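Local coordinates for protein diadenosine tetraphosphatase, putative (Trypanosoma brucei, PDB 2QJC) that binds two manganese ions and probably hydrolyses phosphate esters or anhydrides such as diadenosine tetraphosphate, as a calcineurin-like metallophosphoesterase, at residues D26-R31 / V57-D62; G65-L70 / T117-Y122. One frame throughout, in Å; residues are numbered along the deposited sequence.

Contact 1. Residues D26-R31 / V57-D62; sequences DIHGCR and VNKGPD. With MN (manganese (II) ion), chain B.
His28 reaches from the 26-31 loop to the backbone of 57-62 and to a manganese ion. Its CB lies 3.3 Å from Asn58 O. CG, also near Asn58 O, stands beside the backbone N (chi1 -83°). His28 ND1 donates to Val57 O at 2.6 Å, with the acceptor near the ring edge but 20° out of the ring plane. A weak second bond runs from ND1 to Asn58 O. CG of Lys59 lies over one ring face. CE1 lies between Val57 O and the manganese, and CD2 beside the metal. His28 NE2 binds the manganese at 2.5 Å. The ND1 bond to Val57 O is consistent with a proton on ND1 and would steady the ring's rotation. OD2 of Asp26 binds the same ion at 2.2 Å, and a water and Asp55 also coordinate it.

Further along, Gly29 and Gly60 bring the backbones close, with their CA atoms 4.1 Å apart. Asp62 N donates to Gly29 O at 2.9 Å, in the carbonyl plane. Arg31 NH1 then forms a salt bridge to Asp62 OD2 at 3.2 Å, on the anti side of the carboxylate. Arg31 NE also pairs with Glu35, while Asp62 OD1 caps Gly65 N. Asp26 and His28, in an Asp-x-His sequence, with Asp55 bridging to a second manganese, form part of the dinuclear metal site typical of calcineurin-like phosphoesterases.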
loop_
_atom_site.group_PDB
_atom_site.type_symbol
_atom_site.label_atom_id
_atom_site.label_comp_id
_atom_site.label_asym_id
_atom_site.label_seq_id
_atom_site.Cartn_x
_atom_site.Cartn_y
_atom_site.Cartn_z
ATOM N N ASP A 26 -5.284 1.022 1.092
ATOM C CA ASP A 26 -5.831 0.858 -0.260
ATOM C C ASP A 26 -6.878 1.920 -0.603
ATOM O O ASP A 26 -7.925 2.000 0.036
ATOM C CB ASP A 26 -6.431 -0.553 -0.425
ATOM C CG ASP A 26 -5.394 -1.664 -0.256
ATOM O OD1 ASP A 26 -4.597 -1.606 0.711
ATOM O OD2 ASP A 26 -5.380 -2.608 -1.081
ATOM N N ILE A 27 -6.587 2.725 -1.623
ATOM C CA ILE A 27 -7.501 3.788 -2.057
ATOM C C ILE A 27 -8.533 3.312 -3.098
ATOM O O ILE A 27 -9.715 3.659 -3.020
ATOM C CB ILE A 27 -6.707 4.992 -2.617
ATOM C CG1 ILE A 27 -5.810 5.579 -1.518
ATOM C CG2 ILE A 27 -7.665 6.065 -3.090
ATOM C CD1 ILE A 27 -4.752 6.554 -2.019
ATOM N N HIS A 28 -8.087 2.519 -4.066
ATOM C CA HIS A 28 -8.986 1.985 -5.086
ATOM C C HIS A 28 -9.955 3.020 -5.667
ATOM O O HIS A 28 -11.173 2.866 -5.566
ATOM C CB HIS A 28 -9.788 0.803 -4.510
ATOM C CG HIS A 28 -9.051 -0.502 -4.536
ATOM N ND1 HIS A 28 -8.570 -1.060 -5.701
ATOM C CD2 HIS A 28 -8.734 -1.370 -3.545
ATOM C CE1 HIS A 28 -7.990 -2.216 -5.428
ATOM N NE2 HIS A 28 -8.076 -2.427 -4.128
ATOM N N GLY A 29 -9.408 4.075 -6.260
ATOM C CA GLY A 29 -10.233 5.105 -6.867
ATOM C C GLY A 29 -11.205 5.881 -5.993
ATOM O O GLY A 29 -12.069 6.576 -6.529
ATOM N N CYS A 30 -11.095 5.775 -4.669
ATOM C CA CYS A 30 -11.998 6.519 -3.783
ATOM C C CYS A 30 -11.408 7.891 -3.445
ATOM O O CYS A 30 -11.002 8.147 -2.304
ATOM C CB CYS A 30 -12.257 5.737 -2.498
ATOM S SG CYS A 30 -13.169 4.188 -2.737
ATOM N N ARG A 31 -11.377 8.766 -4.449
ATOM C CA ARG A 31 -10.825 10.118 -4.314
ATOM C C ARG A 31 -11.485 10.966 -3.232
ATOM O O ARG A 31 -10.801 11.612 -2.433
ATOM C CB ARG A 31 -10.915 10.864 -5.648
ATOM C CG ARG A 31 -9.981 12.072 -5.732
ATOM C CD ARG A 31 -10.569 13.199 -6.554
ATOM N NE ARG A 31 -11.778 13.739 -5.936
ATOM C CZ ARG A 31 -13.008 13.555 -6.407
ATOM N NH1 ARG A 31 -13.206 12.844 -7.508
ATOM N NH2 ARG A 31 -14.050 14.081 -5.774
ATOM N N VAL A 57 -5.917 2.238 -8.060
ATOM C CA VAL A 57 -7.000 2.116 -9.029
ATOM C C VAL A 57 -7.944 0.919 -8.871
ATOM O O VAL A 57 -7.812 0.098 -7.954
ATOM C CB VAL A 57 -6.417 2.060 -10.455
ATOM C CG1 VAL A 57 -5.348 3.141 -10.621
ATOM C CG2 VAL A 57 -5.813 0.683 -10.713
ATOM N N ASN A 58 -8.898 0.849 -9.797
ATOM C CA ASN A 58 -9.892 -0.218 -9.863
ATOM C C ASN A 58 -10.911 -0.194 -8.724
ATOM O O ASN A 58 -10.614 0.246 -7.609
ATOM C CB ASN A 58 -9.181 -1.577 -9.917
ATOM C CG ASN A 58 -10.045 -2.670 -10.530
ATOM O OD1 ASN A 58 -10.890 -2.405 -11.387
ATOM N ND2 ASN A 58 -9.816 -3.907 -10.112
ATOM N N LYS A 59 -12.119 -0.663 -9.040
ATOM C CA LYS A 59 -13.247 -0.748 -8.107
ATOM C C LYS A 59 -13.919 0.581 -7.752
ATOM O O LYS A 59 -15.147 0.682 -7.771
ATOM C CB LYS A 59 -12.833 -1.458 -6.804
ATOM C CG LYS A 59 -12.009 -2.741 -6.977
ATOM C CD LYS A 59 -12.358 -3.511 -8.251
ATOM C CE LYS A 59 -13.816 -3.968 -8.295
ATOM N NZ LYS A 59 -14.099 -4.766 -9.528
ATOM N N GLY A 60 -13.115 1.584 -7.417
ATOM C CA GLY A 60 -13.650 2.885 -7.049
ATOM C C GLY A 60 -14.174 3.707 -8.211
ATOM O O GLY A 60 -13.915 3.383 -9.370
ATOM N N PRO A 61 -14.909 4.793 -7.930
ATOM C CA PRO A 61 -15.468 5.652 -8.979
ATOM C C PRO A 61 -14.472 6.498 -9.770
ATOM O O PRO A 61 -14.687 6.763 -10.953
ATOM C CB PRO A 61 -16.478 6.506 -8.220
ATOM C CG PRO A 61 -15.832 6.654 -6.870
ATOM C CD PRO A 61 -15.337 5.249 -6.593
ATOM N N ASP A 62 -13.374 6.911 -9.144
ATOM C CA ASP A 62 -12.417 7.746 -9.857
ATOM C C ASP A 62 -10.941 7.363 -9.725
ATOM O O ASP A 62 -10.183 8.002 -8.988
ATOM C CB ASP A 62 -12.621 9.205 -9.436
ATOM C CG ASP A 62 -11.776 10.168 -10.242
ATOM O OD1 ASP A 62 -11.406 9.821 -11.387
ATOM O OD2 ASP A 62 -11.501 11.279 -9.733
HETATM MN MN MN B . -6.635 -3.695 -2.573
HETATM O O HOH W 1 -8.231 -4.005 -1.027
#

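Contact 2. Residues G65-L70 / T117-Y122; sequences GVVRLL and TDVETY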
loop_
_atom_site.group_PDB
_atom_site.type_symbol
_atom_site.label_atom_id
_atom_site.label_comp_id
_atom_site.label_asym_id
_atom_site.label_seq_id
_atom_site.Cartn_x
_atom_site.Cartn_y
_atom_site.Cartn_z
ATOM N N GLY A 65 -8.536 10.311 -11.046
ATOM C CA GLY A 65 -8.420 11.468 -10.177
ATOM C C GLY A 65 -7.522 11.192 -8.987
ATOM O O GLY A 65 -6.784 12.069 -8.534
ATOM N N VAL A 66 -7.588 9.964 -8.482
ATOM C CA VAL A 66 -6.777 9.546 -7.347
ATOM C C VAL A 66 -5.297 9.677 -7.663
ATOM O O VAL A 66 -4.528 10.229 -6.874
ATOM C CB VAL A 66 -7.057 8.068 -6.974
ATOM C CG1 VAL A 66 -5.871 7.483 -6.202
ATOM C CG2 VAL A 66 -8.321 7.978 -6.143
ATOM N N VAL A 67 -4.909 9.168 -8.827
ATOM C CA VAL A 67 -3.520 9.186 -9.247
ATOM C C VAL A 67 -3.007 10.579 -9.564
ATOM O O VAL A 67 -1.848 10.896 -9.283
ATOM C CB VAL A 67 -3.320 8.241 -10.455
ATOM C CG1 VAL A 67 -1.922 8.381 -11.025
ATOM C CG2 VAL A 67 -3.568 6.796 -10.011
ATOM N N ARG A 68 -3.868 11.414 -10.138
ATOM C CA ARG A 68 -3.488 12.784 -10.474
ATOM C C ARG A 68 -3.358 13.650 -9.225
ATOM O O ARG A 68 -2.541 14.563 -9.180
ATOM C CB ARG A 68 -4.510 13.392 -11.439
ATOM C CG ARG A 68 -4.245 13.018 -12.881
ATOM C CD ARG A 68 -5.443 13.291 -13.769
ATOM N NE ARG A 68 -5.116 13.047 -15.172
ATOM C CZ ARG A 68 -6.019 12.826 -16.120
ATOM N NH1 ARG A 68 -7.311 12.817 -15.818
ATOM N NH2 ARG A 68 -5.626 12.603 -17.369
ATOM N N LEU A 69 -4.174 13.363 -8.219
ATOM C CA LEU A 69 -4.114 14.101 -6.968
ATOM C C LEU A 69 -2.772 13.807 -6.299
ATOM O O LEU A 69 -2.059 14.719 -5.870
ATOM C CB LEU A 69 -5.258 13.675 -6.039
ATOM C CG LEU A 69 -5.191 14.223 -4.607
ATOM C CD1 LEU A 69 -5.129 15.745 -4.644
ATOM C CD2 LEU A 69 -6.398 13.774 -3.825
ATOM N N LEU A 70 -2.431 12.525 -6.213
ATOM C CA LEU A 70 -1.173 12.119 -5.599
ATOM C C LEU A 70 0.013 12.726 -6.344
ATOM O O LEU A 70 1.011 13.116 -5.727
ATOM C CB LEU A 70 -1.066 10.590 -5.573
ATOM C CG LEU A 70 -2.137 9.919 -4.705
ATOM C CD1 LEU A 70 -2.075 8.409 -4.859
ATOM C CD2 LEU A 70 -1.937 10.329 -3.248
ATOM N N THR A 117 -1.928 8.863 -20.665
ATOM C CA THR A 117 -0.474 8.843 -20.556
ATOM C C THR A 117 0.093 9.232 -19.192
ATOM O O THR A 117 0.885 8.485 -18.613
ATOM C CB THR A 117 0.165 9.758 -21.633
ATOM O OG1 THR A 117 -0.152 9.251 -22.936
ATOM C CG2 THR A 117 1.689 9.807 -21.472
ATOM N N ASP A 118 -0.299 10.398 -18.682
ATOM C CA ASP A 118 0.207 10.852 -17.396
ATOM C C ASP A 118 -0.036 9.815 -16.296
ATOM O O ASP A 118 0.899 9.413 -15.602
ATOM C CB ASP A 118 -0.408 12.207 -17.025
ATOM C CG ASP A 118 -1.912 12.153 -16.865
ATOM O OD1 ASP A 118 -2.594 11.592 -17.744
ATOM O OD2 ASP A 118 -2.414 12.686 -15.857
ATOM N N VAL A 119 -1.282 9.368 -16.152
ATOM C CA VAL A 119 -1.607 8.367 -15.143
ATOM C C VAL A 119 -0.706 7.139 -15.309
ATOM O O VAL A 119 -0.050 6.700 -14.365
ATOM C CB VAL A 119 -3.085 7.920 -15.248
ATOM C CG1 VAL A 119 -3.376 6.823 -14.227
ATOM C CG2 VAL A 119 -4.006 9.114 -15.020
ATOM N N GLU A 120 -0.674 6.594 -16.520
ATOM C CA GLU A 120 0.143 5.421 -16.812
ATOM C C GLU A 120 1.614 5.652 -16.458
ATOM O O GLU A 120 2.309 4.731 -16.015
ATOM C CB GLU A 120 0.015 5.061 -18.292
ATOM C CG GLU A 120 0.895 3.916 -18.745
ATOM C CD GLU A 120 0.766 3.659 -20.234
ATOM O OE1 GLU A 120 -0.369 3.414 -20.698
ATOM O OE2 GLU A 120 1.794 3.707 -20.944
ATOM N N THR A 121 2.080 6.881 -16.651
ATOM C CA THR A 121 3.463 7.226 -16.352
ATOM C C THR A 121 3.738 7.215 -14.853
ATOM O O THR A 121 4.764 6.694 -14.414
ATOM C CB THR A 121 3.823 8.610 -16.931
ATOM O OG1 THR A 121 3.805 8.539 -18.360
ATOM C CG2 THR A 121 5.201 9.045 -16.475
ATOM N N TYR A 122 2.819 7.780 -14.074
ATOM C CA TYR A 122 2.965 7.830 -12.622
ATOM C C TYR A 122 3.041 6.425 -12.041
ATOM O O TYR A 122 3.890 6.145 -11.192
ATOM C CB TYR A 122 1.792 8.576 -11.978
ATOM C CG TYR A 122 1.880 8.670 -10.467
ATOM C CD1 TYR A 122 2.563 9.717 -9.846
ATOM C CD2 TYR A 122 1.309 7.688 -9.656
ATOM C CE1 TYR A 122 2.673 9.786 -8.443
ATOM C CE2 TYR A 122 1.417 7.739 -8.258
ATOM C CZ TYR A 122 2.096 8.787 -7.659
ATOM O OH TYR A 122 2.192 8.832 -6.285
#
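Asp118 OD2 accepts the shortest polar bond between the two helices, from Arg68 NE at 2.8 Å. The N-H...O angle is 169°, and the bond uses the syn lone pair of OD2. A second bond joins Arg68 NH2 to Asp118 OD1 at 3.2 Å. It also comes from the syn side, but it is less straight. Arg68 thus grips the carboxylate side-on, with NE and NH2, one nitrogen to each oxygen. The two flat groups are nearly coplanar, 19° apart. The Arg68 chain is extended from CG to NE, which carries NE out to Asp118.

Val119 CG2 lies over one face of the guanidinium, so an apolar branch backs the ion pair. Its other branch, Val119 CG1, meets Val67 CG1 at 3.8 Å. Val67 CG1 is anti to the backbone N and also reaches the Tyr122 ring, 3.6 Å from Tyr122 CD2. It touches CB and CG of the tyrosine as well. Further along the ring, Leu70 CB lies 3.8 Å from Tyr122 OH. That hydroxyl is hydrogen-bonded to Ala75 O, in the loop after helix 63-73, so a buried polar tip is satisfied.

The axes of the two helical segments come within 9.6 Å and make an angle of 68°. Val66 and Leu69, which take no part here, touch helix 31-41, and Leu70 touches both helix 31-41 and Tyr122. The chemistry is therefore graded. A two-point ion pair fixes how the exposed guanidinium is turned, while contacts of Val67, Val119, Leu70 and Tyr122 make up the buried part, and the one hydroxyl there is tied to a backbone carbonyl.

In the fold
Helix 63-73 connects the two contacts. Asp62 of contact 1 caps its start, and residues 65-70 form one side of contact 2. The contacts touch where Val66 CG2 packs against Gly29 CA at 3.5 Å and against Ile27. Contact 1 is mainly loop on loop, up to the start of helix 31-41, and partly buried, with its metal end buried and Lys59 and Pro61 exposed. It is built from backbone carbonyls, N-H groups and metal ligands. Contact 2 is helix on helix and mostly buried, with side chains doing the work. Each has an arginine-aspartate salt bridge. Contact 1 holds two metal ligands, Asp26 and His28; contact 2 joins helix 117-124 to helix 63-73, farther from the manganese.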